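Local coordinates for endoglucanase, glycoside hydrolase family 5 protein (Cytophaga hutchinsonii, PDB 5IHS), which probably hydrolyses internal beta-1,4-glucosidic bonds of cellulose, as an endoglucanase of glycoside hydrolase family 5 built on a TIM barrel, at residues E270-D273 against S278-N281; V83-M88 against V246-T251; E229-A234 against T265-E270. All coordinates share one frame; numbering follows the deposited sequence. Where two conformers were deposited one is given.

Interaction 1. Residues E270-D273 against S278-N281; sequences EFLD and SYCN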
# COMPACT_ATOMS: atom_id res chain seq x y z
N GLU A 270 -9.64 3.77 14.49
CA GLU A 270 -9.43 3.46 15.90
C GLU A 270 -8.75 2.10 16.07
O GLU A 270 -7.78 1.96 16.82
CB GLU A 270 -10.78 3.49 16.62
CG GLU A 270 -10.77 3.16 18.08
CD GLU A 270 -12.15 3.41 18.68
OE1 GLU A 270 -13.10 2.68 18.30
OE2 GLU A 270 -12.30 4.35 19.48
N PHE A 271 -9.24 1.10 15.35
CA PHE A 271 -8.66 -0.24 15.41
C PHE A 271 -7.23 -0.26 14.88
O PHE A 271 -6.33 -0.84 15.50
CB PHE A 271 -9.55 -1.18 14.59
CG PHE A 271 -9.01 -2.57 14.44
CD1 PHE A 271 -9.14 -3.50 15.45
CD2 PHE A 271 -8.38 -2.96 13.26
CE1 PHE A 271 -8.64 -4.79 15.30
CE2 PHE A 271 -7.88 -4.24 13.11
CZ PHE A 271 -8.02 -5.15 14.13
N LEU A 272 -7.01 0.36 13.72
CA LEU A 272 -5.68 0.34 13.13
C LEU A 272 -4.67 1.05 14.02
O LEU A 272 -3.55 0.56 14.22
CB LEU A 272 -5.70 0.96 11.73
CG LEU A 272 -6.65 0.26 10.74
CD1 LEU A 272 -6.79 1.08 9.47
CD2 LEU A 272 -6.18 -1.16 10.43
N ASP A 273 -5.04 2.19 14.59
CA ASP A 273 -4.13 2.90 15.48
C ASP A 273 -3.86 2.09 16.74
O ASP A 273 -2.73 2.09 17.25
CB ASP A 273 -4.71 4.27 15.83
CG ASP A 273 -4.62 5.27 14.68
OD1 ASP A 273 -3.87 5.05 13.70
OD2 ASP A 273 -5.31 6.31 14.80
N SER A 278 -0.21 0.10 9.62
CA SER A 278 -0.07 1.14 8.61
C SER A 278 -1.22 1.07 7.60
O SER A 278 -1.78 0.00 7.34
CB SER A 278 1.25 0.94 7.87
OG SER A 278 2.39 1.15 8.71
N TYR A 279 -1.54 2.23 7.01
CA TYR A 279 -2.68 2.29 6.11
C TYR A 279 -2.52 3.32 4.98
O TYR A 279 -1.96 4.40 5.18
CB TYR A 279 -3.99 2.51 6.88
CG TYR A 279 -4.14 3.69 7.83
CD1 TYR A 279 -4.46 4.96 7.35
CD2 TYR A 279 -4.11 3.51 9.20
CE1 TYR A 279 -4.71 6.01 8.21
CE2 TYR A 279 -4.37 4.56 10.08
CZ TYR A 279 -4.68 5.81 9.57
OH TYR A 279 -4.95 6.84 10.46
N CYS A 280 -2.98 2.95 3.78
CA CYS A 280 -2.97 3.83 2.61
C CYS A 280 -4.34 3.84 1.96
O CYS A 280 -4.92 2.78 1.71
CB CYS A 280 -1.99 3.36 1.53
SG CYS A 280 -0.26 3.44 1.96
N ASN A 281 -4.84 5.04 1.65
CA ASN A 281 -6.18 5.20 1.08
C ASN A 281 -6.19 5.13 -0.44
O ASN A 281 -5.32 5.69 -1.12
CB ASN A 281 -6.76 6.55 1.51
CG ASN A 281 -8.10 6.84 0.87
OD1 ASN A 281 -8.22 7.75 0.05
ND2 ASN A 281 -9.13 6.10 1.28
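L272 lays one methyl, CD1, against the ring of Y279, meeting CD2 at 3.6 Å and leaning in at a slant. Its CB follows the same ring carbon at 3.9 Å, so the leucine touches with its root and one branch, and its side chain and the tyrosine run at an oblique angle to each other. The leucine torsion keeps CG beside its backbone N (chi1 -59°), and from there CD1 reaches the ring. Leucine suits this buried spot because it is branched, apolar and compact enough to fill the space between helix and sheet.

The helix 262-274 and the strand 279-284 that it leads into are the last two elements of the beta-alpha-beta unit 244-249, 262-274, 279-284 of the TIM barrel. The helix packs on the outside of the parallel sheet, and Y279 points out from the sheet to receive it. Its CG stands between backbone N and carbonyl carbon (chi1 56°), and the far end of the ring comes to D273. There OD1 of D273 lies at the ring edge, in the ring plane, 3.7 Å from CE2, where the slightly positive C-H rim can face a carboxylate oxygen; the two planes are 32° apart.

The polar ends have partners beyond this pair. D273 forms salt bridges to K323 through OD2 and to R53 through OD1, while the Y279 hydroxyl, which a phenylalanine lacks, hydrogen-bonds to D319 and R53.

Interaction 2. Residues V83-M88 against V246-T251; sequences VVRAAM and VTEYGT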
# COMPACT_ATOMS: atom_id res chain seq x y z
N VAL A 83 4.05 7.62 3.49
CA VAL A 83 4.21 6.56 2.51
C VAL A 83 3.29 6.89 1.33
O VAL A 83 2.22 7.49 1.50
CB VAL A 83 3.89 5.17 3.14
CG1 VAL A 83 2.44 5.10 3.66
CG2 VAL A 83 4.17 4.03 2.17
N VAL A 84 3.71 6.47 0.13
CA VAL A 84 2.90 6.54 -1.08
C VAL A 84 2.98 5.17 -1.75
O VAL A 84 4.02 4.51 -1.71
CB VAL A 84 3.36 7.68 -2.03
CG1 VAL A 84 4.82 7.51 -2.45
CG2 VAL A 84 2.46 7.79 -3.25
N ARG A 85 1.88 4.75 -2.37
CA ARG A 85 1.79 3.45 -3.03
C ARG A 85 1.62 3.62 -4.54
O ARG A 85 0.71 4.31 -5.00
CB ARG A 85 0.63 2.65 -2.44
CG ARG A 85 0.30 1.32 -3.10
CD ARG A 85 -0.76 0.65 -2.27
NE ARG A 85 -1.19 -0.70 -2.63
CZ ARG A 85 -2.39 -1.03 -3.12
NH1 ARG A 85 -3.26 -0.13 -3.57
NH2 ARG A 85 -2.70 -2.32 -3.17
N ALA A 86 2.52 2.98 -5.29
CA ALA A 86 2.49 2.96 -6.75
C ALA A 86 1.80 1.67 -7.17
O ALA A 86 2.35 0.58 -7.01
CB ALA A 86 3.92 3.03 -7.30
N ALA A 87 0.57 1.80 -7.70
CA ALA A 87 -0.29 0.66 -8.03
C ALA A 87 -0.11 0.32 -9.50
O ALA A 87 -0.87 0.77 -10.37
CB ALA A 87 -1.75 1.00 -7.70
N MET A 88 0.89 -0.51 -9.79
CA MET A 88 1.23 -0.84 -11.17
C MET A 88 0.26 -1.88 -11.71
O MET A 88 0.27 -3.04 -11.28
CB MET A 88 2.65 -1.36 -11.27
CG MET A 88 3.09 -1.45 -12.72
SD MET A 88 4.70 -2.19 -13.02
CE MET A 88 4.39 -3.87 -12.48
N VAL A 246 -2.36 -2.47 5.92
CA VAL A 246 -3.49 -2.07 5.10
C VAL A 246 -2.94 -1.27 3.92
O VAL A 246 -2.85 -0.03 3.95
CB VAL A 246 -4.56 -1.32 5.91
CG1 VAL A 246 -5.65 -0.78 5.00
CG2 VAL A 246 -5.17 -2.26 6.94
N THR A 247 -2.54 -1.96 2.85
CA THR A 247 -1.98 -1.25 1.71
C THR A 247 -3.05 -0.54 0.91
O THR A 247 -2.70 0.28 0.05
CB THR A 247 -1.16 -2.17 0.81
OG1 THR A 247 -2.02 -3.18 0.29
CG2 THR A 247 0.03 -2.80 1.55
N GLU A 248 -4.33 -0.84 1.16
CA GLU A 248 -5.41 -0.16 0.47
C GLU A 248 -6.66 -0.21 1.33
O GLU A 248 -7.06 -1.29 1.80
CB GLU A 248 -5.69 -0.85 -0.87
CG GLU A 248 -6.57 -0.05 -1.80
CD GLU A 248 -6.94 -0.83 -3.04
OE1 GLU A 248 -6.02 -1.27 -3.78
OE2 GLU A 248 -8.17 -1.00 -3.27
N TYR A 249 -7.32 0.94 1.49
CA TYR A 249 -8.65 0.97 2.08
C TYR A 249 -9.41 2.12 1.44
O TYR A 249 -8.82 3.10 0.97
CB TYR A 249 -8.63 1.13 3.63
CG TYR A 249 -8.27 2.53 4.06
CD1 TYR A 249 -6.94 2.92 4.14
CD2 TYR A 249 -9.24 3.48 4.36
CE1 TYR A 249 -6.58 4.22 4.48
CE2 TYR A 249 -8.90 4.78 4.70
CZ TYR A 249 -7.57 5.15 4.75
OH TYR A 249 -7.25 6.45 5.07
N GLY A 250 -10.73 2.02 1.45
CA GLY A 250 -11.59 3.10 1.02
C GLY A 250 -12.38 3.70 2.17
O GLY A 250 -12.27 3.31 3.32
N THR A 251 -13.22 4.67 1.81
CA THR A 251 -14.16 5.28 2.74
C THR A 251 -15.61 4.91 2.43
O THR A 251 -16.53 5.44 3.06
CB THR A 251 -14.03 6.80 2.70
OG1 THR A 251 -14.33 7.23 1.36
CG2 THR A 251 -12.63 7.26 3.12
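R85 NH1 donates to OE1 of E248 across 3.0 Å, a fairly straight salt-bridge hydrogen bond (154°) that arrives on the anti side of the carboxylate and 16° out of its plane. The arginine gets there by stretching fully: CG is anti to the backbone N (chi1 174°), and the chain stays extended as far as NE, carrying the guanidinium from strand 83-89 into the barrel interior toward strand 244-249. On its way it passes under the backbone of T247. The carbonyl O of T247 sits over one guanidinium face, 3.1 Å above the plane and off toward the rim, and also 3.0 Å from CD. Although R85 NE is 3.2 Å from that oxygen, the angle is too poor for a hydrogen bond; NE is instead bridged to E156, which is also hydrogen-bonded to T247 OG1. S56 OG is a further partner of NH1, and E248 OE2 is bonded to Y222 OH.

Strand 244-249 is the seventh in the barrel order, the one that carries the nucleophilic glutamate in family 5 hydrolases, and E248 is consistent with that place. Each of its carboxylate oxygens has a hydrogen-bonding partner, so R85 and Y222 together probably fix the group's rotation.

Interaction 3. Residues E229-A234 against T265-E270; sequences ELRNEA and TALWYE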
# COMPACT_ATOMS: atom_id res chain seq x y z
N GLU A 229 -17.03 -7.55 11.48
CA GLU A 229 -16.65 -8.92 11.14
C GLU A 229 -15.24 -8.99 10.55
O GLU A 229 -14.49 -9.93 10.83
CB GLU A 229 -17.68 -9.54 10.20
CG GLU A 229 -17.62 -9.09 8.76
CD GLU A 229 -17.93 -7.61 8.52
OE1 GLU A 229 -18.55 -6.94 9.38
OE2 GLU A 229 -17.57 -7.13 7.43
N LEU A 230 -14.86 -8.01 9.73
CA LEU A 230 -13.52 -8.02 9.17
C LEU A 230 -12.47 -7.55 10.18
O LEU A 230 -11.34 -8.04 10.16
CB LEU A 230 -13.47 -7.24 7.85
CG LEU A 230 -12.17 -7.38 7.05
CD1 LEU A 230 -11.90 -8.82 6.61
CD2 LEU A 230 -12.20 -6.47 5.81
N ARG A 231 -12.83 -6.63 11.09
CA ARG A 231 -11.93 -6.34 12.21
C ARG A 231 -11.70 -7.58 13.05
O ARG A 231 -10.58 -7.81 13.52
CB ARG A 231 -12.47 -5.19 13.06
CG ARG A 231 -12.40 -3.83 12.37
CD ARG A 231 -12.72 -2.68 13.32
NE ARG A 231 -14.14 -2.57 13.64
CZ ARG A 231 -15.05 -1.95 12.89
NH1 ARG A 231 -14.71 -1.38 11.74
NH2 ARG A 231 -16.31 -1.90 13.29
N ASN A 232 -12.73 -8.41 13.23
CA ASN A 232 -12.55 -9.64 14.00
C ASN A 232 -11.62 -10.61 13.29
O ASN A 232 -10.79 -11.27 13.94
CB ASN A 232 -13.90 -10.31 14.26
CG ASN A 232 -14.76 -9.55 15.24
OD1 ASN A 232 -14.28 -8.70 15.99
ND2 ASN A 232 -16.05 -9.86 15.25
N GLU A 233 -11.73 -10.71 11.96
CA GLU A 233 -10.80 -11.52 11.18
C GLU A 233 -9.37 -11.03 11.38
O GLU A 233 -8.45 -11.82 11.61
CB GLU A 233 -11.21 -11.45 9.70
CG GLU A 233 -10.26 -12.06 8.68
CD GLU A 233 -10.33 -13.57 8.60
OE1 GLU A 233 -11.31 -14.15 9.12
OE2 GLU A 233 -9.40 -14.17 8.02
N ALA A 234 -9.17 -9.71 11.29
CA ALA A 234 -7.84 -9.15 11.49
C ALA A 234 -7.30 -9.48 12.88
O ALA A 234 -6.15 -9.89 13.03
CB ALA A 234 -7.89 -7.65 11.26
N THR A 265 -15.50 4.48 8.87
CA THR A 265 -14.08 4.68 8.62
C THR A 265 -13.35 5.02 9.92
O THR A 265 -12.26 4.49 10.18
CB THR A 265 -13.85 5.77 7.56
OG1 THR A 265 -14.50 5.44 6.33
CG2 THR A 265 -12.37 5.94 7.25
N ALA A 266 -13.96 5.87 10.75
CA ALA A 266 -13.34 6.23 12.03
C ALA A 266 -13.20 5.03 12.96
O ALA A 266 -12.23 4.94 13.71
CB ALA A 266 -14.14 7.35 12.70
N LEU A 267 -14.17 4.10 12.95
CA LEU A 267 -14.02 2.88 13.74
C LEU A 267 -12.83 2.06 13.26
O LEU A 267 -12.11 1.47 14.07
CB LEU A 267 -15.29 2.03 13.71
CG LEU A 267 -16.52 2.64 14.39
CD1 LEU A 267 -17.65 1.65 14.33
CD2 LEU A 267 -16.24 3.05 15.83
N TRP A 268 -12.61 2.03 11.94
CA TRP A 268 -11.42 1.37 11.42
C TRP A 268 -10.15 2.09 11.85
O TRP A 268 -9.18 1.44 12.25
CB TRP A 268 -11.50 1.25 9.91
CG TRP A 268 -12.28 0.06 9.44
CD1 TRP A 268 -13.57 0.02 9.01
CD2 TRP A 268 -11.78 -1.27 9.35
NE1 TRP A 268 -13.90 -1.27 8.64
CE2 TRP A 268 -12.82 -2.08 8.84
CE3 TRP A 268 -10.55 -1.86 9.63
CZ2 TRP A 268 -12.66 -3.45 8.61
CZ3 TRP A 268 -10.38 -3.21 9.40
CH2 TRP A 268 -11.43 -3.99 8.90
N TYR A 269 -10.11 3.43 11.74
CA TYR A 269 -8.92 4.15 12.18
C TYR A 269 -8.60 3.84 13.64
O TYR A 269 -7.43 3.68 14.02
CB TYR A 269 -9.08 5.65 12.00
CG TYR A 269 -9.04 6.19 10.59
CD1 TYR A 269 -8.26 5.63 9.58
CD2 TYR A 269 -9.76 7.34 10.29
CE1 TYR A 269 -8.23 6.17 8.31
CE2 TYR A 269 -9.73 7.90 9.03
CZ TYR A 269 -8.96 7.32 8.04
OH TYR A 269 -8.95 7.92 6.79
N GLU A 270 -9.64 3.77 14.49
CA GLU A 270 -9.43 3.46 15.90
C GLU A 270 -8.75 2.10 16.07
O GLU A 270 -7.78 1.96 16.82
CB GLU A 270 -10.78 3.49 16.62
CG GLU A 270 -10.77 3.16 18.08
CD GLU A 270 -12.15 3.41 18.68
OE1 GLU A 270 -13.10 2.68 18.30
OE2 GLU A 270 -12.30 4.35 19.48
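Two neighbouring helices of the TIM-barrel outer layer meet here: helix 228-239, after strand 215-221, and helix 262-274, after strand 244-249. Within the contact they run nearly parallel, 14° apart, with axes 11.4 Å from each other. That spacing is bridged by the indole of W268, a side chain long enough to cross it and flat enough to take R231 on a face and L230 at an edge; F221 of strand 215-221 also stacks on it.

The CG of R231 sits 3.5 Å from the centroid of the six-membered ring in a CH-pi contact, and the chain then bends at chi3 (-74°) so that the guanidinium reaches the five-membered ring, with CZ 4.5 Å from that centroid in a cation-pi interaction. The guanidinium stands almost upright on the indole, planes 77° apart, touching through NH1. R231 NH1 and W268 NE1 come within 3.2 Å, but both are donors and do not bond: NE1 gives its hydrogen to H226 O, and NH1 forms a salt bridge with E264. At the indole's edge L230 packs in the ring plane, its CB 3.9 Å from CZ2. Replacing W268 by alanine removes the indole, which would probably leave a gap between the helices, L230 without its ring partner and the R231 chain without the face it rests on. L267 meets the guanidinium over a face, CB standing 3.8 Å above its plane and CD1 reaching NH2 at 3.9 Å.

Interactions 1 and 3 use the same helix 262-274 on different sides: in 1 it packs against the strand that follows it, in 3 against helix 228-239. Their centres are about 9 Å apart, and Y279 CE1 and Y269 CE1 come within 3.5 Å. Interaction 2 lies across the barrel interior, near the probable active site, its centre about 11 Å from that of interaction 1 and about 17 Å from that of interaction 3. The sheet couples 1 to 2, with C280 N 3.0 Å from V246 O, a probable hydrogen bond. Between 2 and 3, Y249 OH and Y269 OH approach to 2.8 Å, tying outer helix to strand 244-249.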